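Long-range contacts in Agap007691-pb (Anopheles gambiae, PDB 5C98), which adopts a serpin fold and may therefore inhibit serine proteases, although its own function has not been established: residues V103-F113 with L307-R315; A40-L50 with L318-Y326. All coordinates share one frame; numbering follows the deposited sequence.

Overall arrangement
From the N terminus, the chain first runs through 40-50, where strand 39-41 passes into helix 43-51, and then reaches 103-113, the turn between strand 95-104 and helix 111-119. Contact 1 closes on 103-113 when the loop 307-315 returns after helix 300-303, and residues 318-326 follow almost at once to complete contact 2. Contact 1 is thus nested inside the longer loop closed by contact 2. Contact 2 ties a buried helix to a central strand near the middle of the molecule, whereas contact 1, at the periphery, joins the strand-to-helix turn to the loop before strand 320-328. Their centres lie about 22 Å apart, and L307 packs against L318 between them.

Contact 1 (V103-F113 with L307-R315); sequences VEETLRLDSEF and LHVFHDSGR
R108 and H311 each set CG anti to the backbone N (chi1 -175° and 173°), which runs the two exposed chains out across each other. A bend at chi3 of R108 then lays its guanidinium flat on the imidazole, with the planes 7° apart and CZ over the ring centre. Below this stack the backbones are joined by two nearly straight hydrogen bonds, from H311 N to R108 O (2.8 Å) and from D110 N to V309 O (2.8 Å), which form a single bridge between L109 and F310.

L107 and F310 instead both place CG beside the backbone N. L107 CD1 thereby comes over the centre of the F310 ring, 3.8 Å from its centroid, while R108 O lies at the ring edge. V309 CG1 covers the opposite face of F310 and also sits over the F113 ring, 3.9 Å from that centroid, so that one methyl is held between two phenyl rings. L109 CD2 adds a contact with F310 CE1 at 3.8 Å.

D110 caps helix 111-119 by accepting from E112 N at 3.0 Å. Its carboxylate lies obliquely against the H308 ring, and water 3 links D110 OD2 to H308 O. Water 1 joins R108 O to D312 N, and water 2 joins R108 N to D312 OD1.

The contact fastens the turn between strand 95-104 and helix 111-119 to the loop that leads into strand 320-328, with V309 and V103 reaching inward to L169 of strand 169-177. R108 O is gripped by H311 N and a water. The flat stack above it probably suits a neutral imidazole, since a protonated one would set two positive charges face to face, although the nearby carboxylates of D110 and D312, not in contact with the pair, could temper that repulsion.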
# COMPACT_ATOMS: atom_id res chain seq x y z
N VAL A 103 -11.27 -15.00 12.38
CA VAL A 103 -11.03 -15.70 13.63
C VAL A 103 -11.66 -17.09 13.54
O VAL A 103 -12.70 -17.28 12.89
CB VAL A 103 -11.59 -14.96 14.87
CG1 VAL A 103 -10.82 -13.67 15.12
CG2 VAL A 103 -13.08 -14.69 14.73
N GLU A 104 -11.02 -18.06 14.17
CA GLU A 104 -11.57 -19.41 14.22
C GLU A 104 -12.90 -19.42 14.97
O GLU A 104 -12.97 -19.06 16.15
CB GLU A 104 -10.57 -20.36 14.90
CG GLU A 104 -11.11 -21.75 15.27
CD GLU A 104 -11.81 -22.48 14.13
OE1 GLU A 104 -11.29 -22.45 12.99
OE2 GLU A 104 -12.87 -23.08 14.40
N GLU A 105 -13.95 -19.89 14.30
CA GLU A 105 -15.30 -19.76 14.82
C GLU A 105 -15.56 -20.61 16.06
O GLU A 105 -16.48 -20.29 16.82
CB GLU A 105 -16.32 -20.13 13.74
CG GLU A 105 -16.29 -21.60 13.28
CD GLU A 105 -17.21 -21.87 12.09
OE1 GLU A 105 -17.75 -20.90 11.53
OE2 GLU A 105 -17.38 -23.05 11.72
N THR A 106 -14.79 -21.66 16.29
CA THR A 106 -15.10 -22.52 17.43
C THR A 106 -14.51 -22.02 18.74
O THR A 106 -14.75 -22.66 19.77
CB THR A 106 -14.63 -23.96 17.21
OG1 THR A 106 -13.22 -23.96 17.01
CG2 THR A 106 -15.36 -24.62 16.01
N LEU A 107 -13.76 -20.92 18.74
CA LEU A 107 -13.14 -20.39 19.94
C LEU A 107 -13.89 -19.14 20.38
O LEU A 107 -13.95 -18.15 19.64
CB LEU A 107 -11.67 -20.06 19.69
CG LEU A 107 -10.76 -21.22 19.28
CD1 LEU A 107 -9.35 -20.73 19.07
CD2 LEU A 107 -10.80 -22.31 20.35
N ARG A 108 -14.40 -19.15 21.61
CA ARG A 108 -15.03 -17.96 22.16
C ARG A 108 -14.01 -16.83 22.26
O ARG A 108 -12.87 -17.03 22.67
CB ARG A 108 -15.60 -18.28 23.54
CG ARG A 108 -16.38 -17.16 24.16
CD ARG A 108 -17.01 -17.61 25.48
NE ARG A 108 -17.07 -16.54 26.47
CZ ARG A 108 -17.42 -16.72 27.74
NH1 ARG A 108 -17.75 -17.94 28.16
NH2 ARG A 108 -17.45 -15.70 28.58
N LEU A 109 -14.44 -15.64 21.87
CA LEU A 109 -13.61 -14.44 21.91
C LEU A 109 -13.58 -13.83 23.31
O LEU A 109 -14.55 -13.88 24.06
CB LEU A 109 -14.14 -13.40 20.93
CG LEU A 109 -14.08 -13.83 19.46
CD1 LEU A 109 -14.79 -12.83 18.58
CD2 LEU A 109 -12.63 -13.99 19.02
N ASP A 110 -12.45 -13.21 23.64
CA ASP A 110 -12.35 -12.46 24.88
C ASP A 110 -13.18 -11.18 24.78
O ASP A 110 -13.32 -10.59 23.70
CB ASP A 110 -10.90 -12.09 25.17
CG ASP A 110 -10.76 -11.25 26.43
OD1 ASP A 110 -11.03 -11.79 27.50
OD2 ASP A 110 -10.39 -10.06 26.30
N SER A 111 -13.68 -10.74 25.93
CA SER A 111 -14.57 -9.58 25.97
C SER A 111 -13.90 -8.29 25.53
O SER A 111 -14.55 -7.43 24.94
CB SER A 111 -15.18 -9.44 27.37
OG SER A 111 -14.14 -9.38 28.33
N GLU A 112 -12.60 -8.13 25.80
CA GLU A 112 -11.94 -6.90 25.37
C GLU A 112 -11.69 -6.92 23.86
O GLU A 112 -11.78 -5.88 23.20
CB GLU A 112 -10.65 -6.68 26.15
CG GLU A 112 -10.92 -6.12 27.55
CD GLU A 112 -11.34 -4.65 27.49
OE1 GLU A 112 -10.43 -3.82 27.24
OE2 GLU A 112 -12.54 -4.36 27.69
N PHE A 113 -11.36 -8.09 23.29
CA PHE A 113 -11.25 -8.18 21.85
C PHE A 113 -12.58 -7.81 21.19
O PHE A 113 -12.60 -7.07 20.20
CB PHE A 113 -10.85 -9.59 21.45
CG PHE A 113 -10.80 -9.80 19.96
CD1 PHE A 113 -9.68 -9.45 19.23
CD2 PHE A 113 -11.88 -10.30 19.28
CE1 PHE A 113 -9.63 -9.61 17.86
CE2 PHE A 113 -11.83 -10.47 17.90
CZ PHE A 113 -10.70 -10.12 17.20
N LEU A 307 -0.83 -12.38 21.65
CA LEU A 307 -2.07 -11.61 21.53
C LEU A 307 -3.22 -12.26 22.29
O LEU A 307 -3.50 -13.46 22.11
CB LEU A 307 -2.50 -11.47 20.07
CG LEU A 307 -1.43 -10.90 19.14
CD1 LEU A 307 -1.92 -10.75 17.70
CD2 LEU A 307 -0.92 -9.57 19.67
N HIS A 308 -3.89 -11.47 23.10
CA HIS A 308 -5.04 -11.94 23.88
C HIS A 308 -6.30 -11.70 23.07
O HIS A 308 -6.88 -10.62 23.09
CB HIS A 308 -5.11 -11.23 25.22
CG HIS A 308 -6.20 -11.73 26.10
ND1 HIS A 308 -6.77 -10.96 27.08
CD2 HIS A 308 -6.84 -12.92 26.14
CE1 HIS A 308 -7.71 -11.65 27.69
NE2 HIS A 308 -7.78 -12.84 27.14
N VAL A 309 -6.72 -12.72 22.33
CA VAL A 309 -7.89 -12.66 21.47
C VAL A 309 -9.03 -13.51 22.00
O VAL A 309 -10.19 -13.11 21.93
CB VAL A 309 -7.51 -13.11 20.06
CG1 VAL A 309 -8.74 -13.25 19.16
CG2 VAL A 309 -6.48 -12.16 19.49
N PHE A 310 -8.71 -14.69 22.52
CA PHE A 310 -9.71 -15.69 22.87
C PHE A 310 -9.95 -15.79 24.37
O PHE A 310 -9.12 -15.43 25.21
CB PHE A 310 -9.27 -17.03 22.30
CG PHE A 310 -9.13 -17.02 20.81
CD1 PHE A 310 -10.26 -16.97 20.02
CD2 PHE A 310 -7.89 -16.97 20.19
CE1 PHE A 310 -10.18 -16.90 18.65
CE2 PHE A 310 -7.81 -16.92 18.82
CZ PHE A 310 -8.95 -16.88 18.05
N HIS A 311 -11.13 -16.31 24.70
CA HIS A 311 -11.56 -16.42 26.08
C HIS A 311 -10.71 -17.41 26.87
O HIS A 311 -10.21 -17.09 27.96
CB HIS A 311 -13.02 -16.85 26.09
CG HIS A 311 -13.54 -17.14 27.46
ND1 HIS A 311 -13.75 -16.16 28.39
CD2 HIS A 311 -13.84 -18.31 28.07
CE1 HIS A 311 -14.20 -16.70 29.50
NE2 HIS A 311 -14.26 -18.01 29.34
N ASP A 312 -10.55 -18.64 26.36
CA ASP A 312 -9.93 -19.70 27.15
C ASP A 312 -9.04 -20.60 26.29
O ASP A 312 -9.07 -21.83 26.42
CB ASP A 312 -10.99 -20.55 27.85
CG ASP A 312 -12.01 -21.13 26.88
OD1 ASP A 312 -11.74 -21.15 25.66
OD2 ASP A 312 -13.09 -21.56 27.34
N SER A 313 -8.23 -20.01 25.41
CA SER A 313 -7.29 -20.80 24.64
C SER A 313 -5.84 -20.33 24.71
O SER A 313 -4.98 -20.94 24.08
CB SER A 313 -7.74 -20.90 23.17
OG SER A 313 -7.63 -19.65 22.53
N GLY A 314 -5.55 -19.29 25.48
CA GLY A 314 -4.19 -18.79 25.60
C GLY A 314 -3.84 -17.80 24.50
O GLY A 314 -4.40 -17.80 23.41
N ARG A 315 -2.87 -16.94 24.81
CA ARG A 315 -2.44 -15.95 23.84
C ARG A 315 -2.01 -16.62 22.55
O ARG A 315 -1.48 -17.73 22.55
CB ARG A 315 -1.27 -15.13 24.40
CG ARG A 315 -1.67 -14.06 25.38
CD ARG A 315 -0.48 -13.31 25.95
NE ARG A 315 -0.91 -12.49 27.05
CZ ARG A 315 -1.38 -11.25 26.96
NH1 ARG A 315 -1.40 -10.61 25.78
NH2 ARG A 315 -1.81 -10.65 28.05
O HOH W 1 -11.51 -19.41 23.62
O HOH W 2 -13.84 -21.47 23.41
O HOH W 3 -8.51 -9.07 24.58

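Contact 2 (A40-L50 with L318-Y326); sequences AVSPYHVRLAL and LNGFIQHCY
Q323 stands up from its strand toward S42, its chain extended (chi1 -177°), and lays its amide alongside the S42 backbone. The two ends of the amide are both used: OE1 accepts from S42 N at 2.9 Å, almost straight though from above the carbonyl plane, while NE2 donates to S42 O at 3.1 Å with that oxygen lying in the amide plane. This pair fixes the rotation of the amide. S42 O also accepts from V46 N, within the first turn of the helix, and S42 OG caps that helix by accepting from H45 N.

V46 flanks Q323 at about a right angle, CG2 being 3.7 Å from NE2. Its other branch, CG1, turns to the F321 ring, meeting CE2 obliquely at 3.8 Å, and A49 CB comes up to CZ of the same ring. On the far side of Q323, C325 CB packs on A40 CB at 3.8 Å.

The site is consistent with the serpin shutter region, where helix B overlies the central A-sheet. S173 of the adjoining strand 169-177 bonds both Q323 NE2 and H45 ND1, S42 OG reaches L367 O of strand 366-372, and P43 packs against helix 15-32.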
# COMPACT_ATOMS: atom_id res chain seq x y z
N ALA A 40 2.69 -2.68 -5.51
CA ALA A 40 2.06 -1.59 -4.81
C ALA A 40 1.81 -2.10 -3.39
O ALA A 40 1.26 -3.19 -3.21
CB ALA A 40 0.75 -1.18 -5.48
N VAL A 41 2.25 -1.32 -2.41
CA VAL A 41 2.04 -1.62 -1.00
C VAL A 41 1.62 -0.36 -0.26
O VAL A 41 1.87 0.77 -0.70
CB VAL A 41 3.29 -2.24 -0.32
CG1 VAL A 41 3.54 -3.65 -0.86
CG2 VAL A 41 4.54 -1.37 -0.54
N SER A 42 0.99 -0.53 0.90
CA SER A 42 0.66 0.58 1.79
C SER A 42 1.18 0.24 3.17
O SER A 42 0.46 -0.32 4.00
CB SER A 42 -0.85 0.80 1.82
OG SER A 42 -1.16 1.79 2.76
N PRO A 43 2.43 0.56 3.44
CA PRO A 43 2.96 0.37 4.80
C PRO A 43 2.14 1.12 5.84
O PRO A 43 2.04 0.66 6.98
CB PRO A 43 4.40 0.87 4.68
CG PRO A 43 4.73 0.61 3.20
CD PRO A 43 3.49 0.98 2.50
N TYR A 44 1.61 2.27 5.49
CA TYR A 44 0.79 3.02 6.43
C TYR A 44 -0.40 2.19 6.86
O TYR A 44 -0.72 2.16 8.06
CB TYR A 44 0.32 4.33 5.78
CG TYR A 44 -0.39 5.33 6.69
CD1 TYR A 44 0.11 5.61 7.95
CD2 TYR A 44 -1.48 6.04 6.23
CE1 TYR A 44 -0.49 6.57 8.76
CE2 TYR A 44 -2.09 7.00 7.05
CZ TYR A 44 -1.59 7.24 8.28
OH TYR A 44 -2.16 8.19 9.09
N HIS A 45 -1.09 1.53 5.92
CA HIS A 45 -2.21 0.71 6.35
C HIS A 45 -1.76 -0.58 7.05
O HIS A 45 -2.49 -1.09 7.90
CB HIS A 45 -3.17 0.45 5.23
CG HIS A 45 -4.50 0.01 5.72
ND1 HIS A 45 -5.04 -1.22 5.43
CD2 HIS A 45 -5.40 0.65 6.49
CE1 HIS A 45 -6.22 -1.32 6.02
NE2 HIS A 45 -6.46 -0.20 6.68
N VAL A 46 -0.58 -1.10 6.71
CA VAL A 46 -0.01 -2.20 7.50
C VAL A 46 0.06 -1.78 8.96
O VAL A 46 -0.38 -2.51 9.86
CB VAL A 46 1.37 -2.61 6.93
CG1 VAL A 46 2.17 -3.47 7.91
CG2 VAL A 46 1.24 -3.31 5.58
N ARG A 47 0.62 -0.60 9.22
CA ARG A 47 0.70 -0.05 10.57
C ARG A 47 -0.68 0.12 11.19
O ARG A 47 -0.92 -0.28 12.34
CB ARG A 47 1.50 1.27 10.55
CG ARG A 47 1.41 2.08 11.84
CD ARG A 47 0.32 3.13 11.77
NE ARG A 47 0.30 3.97 12.97
CZ ARG A 47 1.12 5.00 13.15
NH1 ARG A 47 2.01 5.34 12.23
NH2 ARG A 47 1.02 5.73 14.27
N LEU A 48 -1.61 0.72 10.45
CA LEU A 48 -2.91 1.01 11.04
C LEU A 48 -3.65 -0.27 11.38
O LEU A 48 -4.29 -0.37 12.45
CB LEU A 48 -3.75 1.88 10.12
CG LEU A 48 -3.22 3.31 10.03
CD1 LEU A 48 -3.94 4.03 8.91
CD2 LEU A 48 -3.39 4.11 11.33
N ALA A 49 -3.62 -1.24 10.47
CA ALA A 49 -4.35 -2.47 10.71
C ALA A 49 -3.71 -3.27 11.85
O ALA A 49 -4.40 -3.72 12.77
CB ALA A 49 -4.44 -3.31 9.44
N LEU A 50 -2.40 -3.44 11.82
CA LEU A 50 -1.76 -4.22 12.85
C LEU A 50 -1.89 -3.56 14.21
O LEU A 50 -1.94 -4.25 15.24
CB LEU A 50 -0.31 -4.47 12.42
CG LEU A 50 0.50 -5.54 13.13
CD1 LEU A 50 -0.27 -6.86 13.22
CD2 LEU A 50 1.82 -5.72 12.42
N LEU A 318 -0.28 -13.89 15.51
CA LEU A 318 -1.00 -13.61 14.29
C LEU A 318 -0.51 -14.59 13.24
O LEU A 318 0.68 -14.62 12.94
CB LEU A 318 -0.74 -12.17 13.88
CG LEU A 318 -1.45 -11.67 12.63
CD1 LEU A 318 -2.95 -11.93 12.68
CD2 LEU A 318 -1.12 -10.18 12.42
N ASN A 319 -1.42 -15.42 12.71
CA ASN A 319 -1.00 -16.50 11.81
C ASN A 319 -0.70 -16.05 10.39
O ASN A 319 0.03 -16.75 9.68
CB ASN A 319 -2.05 -17.62 11.78
CG ASN A 319 -2.22 -18.27 13.11
OD1 ASN A 319 -3.26 -18.15 13.74
ND2 ASN A 319 -1.16 -18.94 13.58
N GLY A 320 -1.21 -14.90 9.97
CA GLY A 320 -0.98 -14.40 8.64
C GLY A 320 -1.45 -12.97 8.53
O GLY A 320 -2.34 -12.55 9.27
N PHE A 321 -0.85 -12.25 7.59
CA PHE A 321 -1.26 -10.87 7.28
C PHE A 321 -0.96 -10.68 5.81
O PHE A 321 0.21 -10.66 5.43
CB PHE A 321 -0.50 -9.87 8.16
CG PHE A 321 -0.93 -8.43 7.98
CD1 PHE A 321 -2.04 -8.09 7.22
CD2 PHE A 321 -0.20 -7.41 8.58
CE1 PHE A 321 -2.44 -6.74 7.07
CE2 PHE A 321 -0.59 -6.08 8.41
CZ PHE A 321 -1.70 -5.76 7.66
N ILE A 322 -2.00 -10.56 4.99
CA ILE A 322 -1.89 -10.34 3.55
C ILE A 322 -2.46 -8.97 3.22
O ILE A 322 -3.51 -8.59 3.73
CB ILE A 322 -2.65 -11.44 2.77
CG1 ILE A 322 -2.05 -12.82 3.04
CG2 ILE A 322 -2.65 -11.13 1.29
CD1 ILE A 322 -0.61 -12.99 2.64
N GLN A 323 -1.78 -8.27 2.32
CA GLN A 323 -2.24 -7.01 1.78
C GLN A 323 -2.44 -7.12 0.27
O GLN A 323 -1.71 -7.83 -0.41
CB GLN A 323 -1.26 -5.87 2.06
CG GLN A 323 -1.71 -4.52 1.60
CD GLN A 323 -0.83 -3.40 2.12
OE1 GLN A 323 0.31 -3.21 1.69
NE2 GLN A 323 -1.35 -2.64 3.07
N HIS A 324 -3.44 -6.40 -0.25
CA HIS A 324 -3.68 -6.32 -1.68
C HIS A 324 -3.98 -4.88 -2.02
O HIS A 324 -4.85 -4.26 -1.39
CB HIS A 324 -4.84 -7.24 -2.08
CG HIS A 324 -4.74 -7.81 -3.46
ND1 HIS A 324 -5.07 -9.13 -3.73
CD2 HIS A 324 -4.40 -7.26 -4.64
CE1 HIS A 324 -4.92 -9.35 -5.02
NE2 HIS A 324 -4.51 -8.24 -5.60
N CYS A 325 -3.22 -4.33 -2.96
CA CYS A 325 -3.33 -2.93 -3.30
C CYS A 325 -3.66 -2.77 -4.77
O CYS A 325 -3.30 -3.61 -5.60
CB CYS A 325 -2.03 -2.20 -3.04
SG CYS A 325 -1.67 -1.99 -1.25
N TYR A 326 -4.32 -1.66 -5.08
CA TYR A 326 -4.73 -1.34 -6.44
C TYR A 326 -4.50 0.14 -6.72
O TYR A 326 -4.75 0.99 -5.86
CB TYR A 326 -6.22 -1.62 -6.59
CG TYR A 326 -6.83 -1.18 -7.92
CD1 TYR A 326 -6.70 -1.94 -9.06
CD2 TYR A 326 -7.52 0.02 -8.02
CE1 TYR A 326 -7.25 -1.53 -10.31
CE2 TYR A 326 -8.07 0.45 -9.24
CZ TYR A 326 -7.95 -0.33 -10.36
OH TYR A 326 -8.51 0.07 -11.58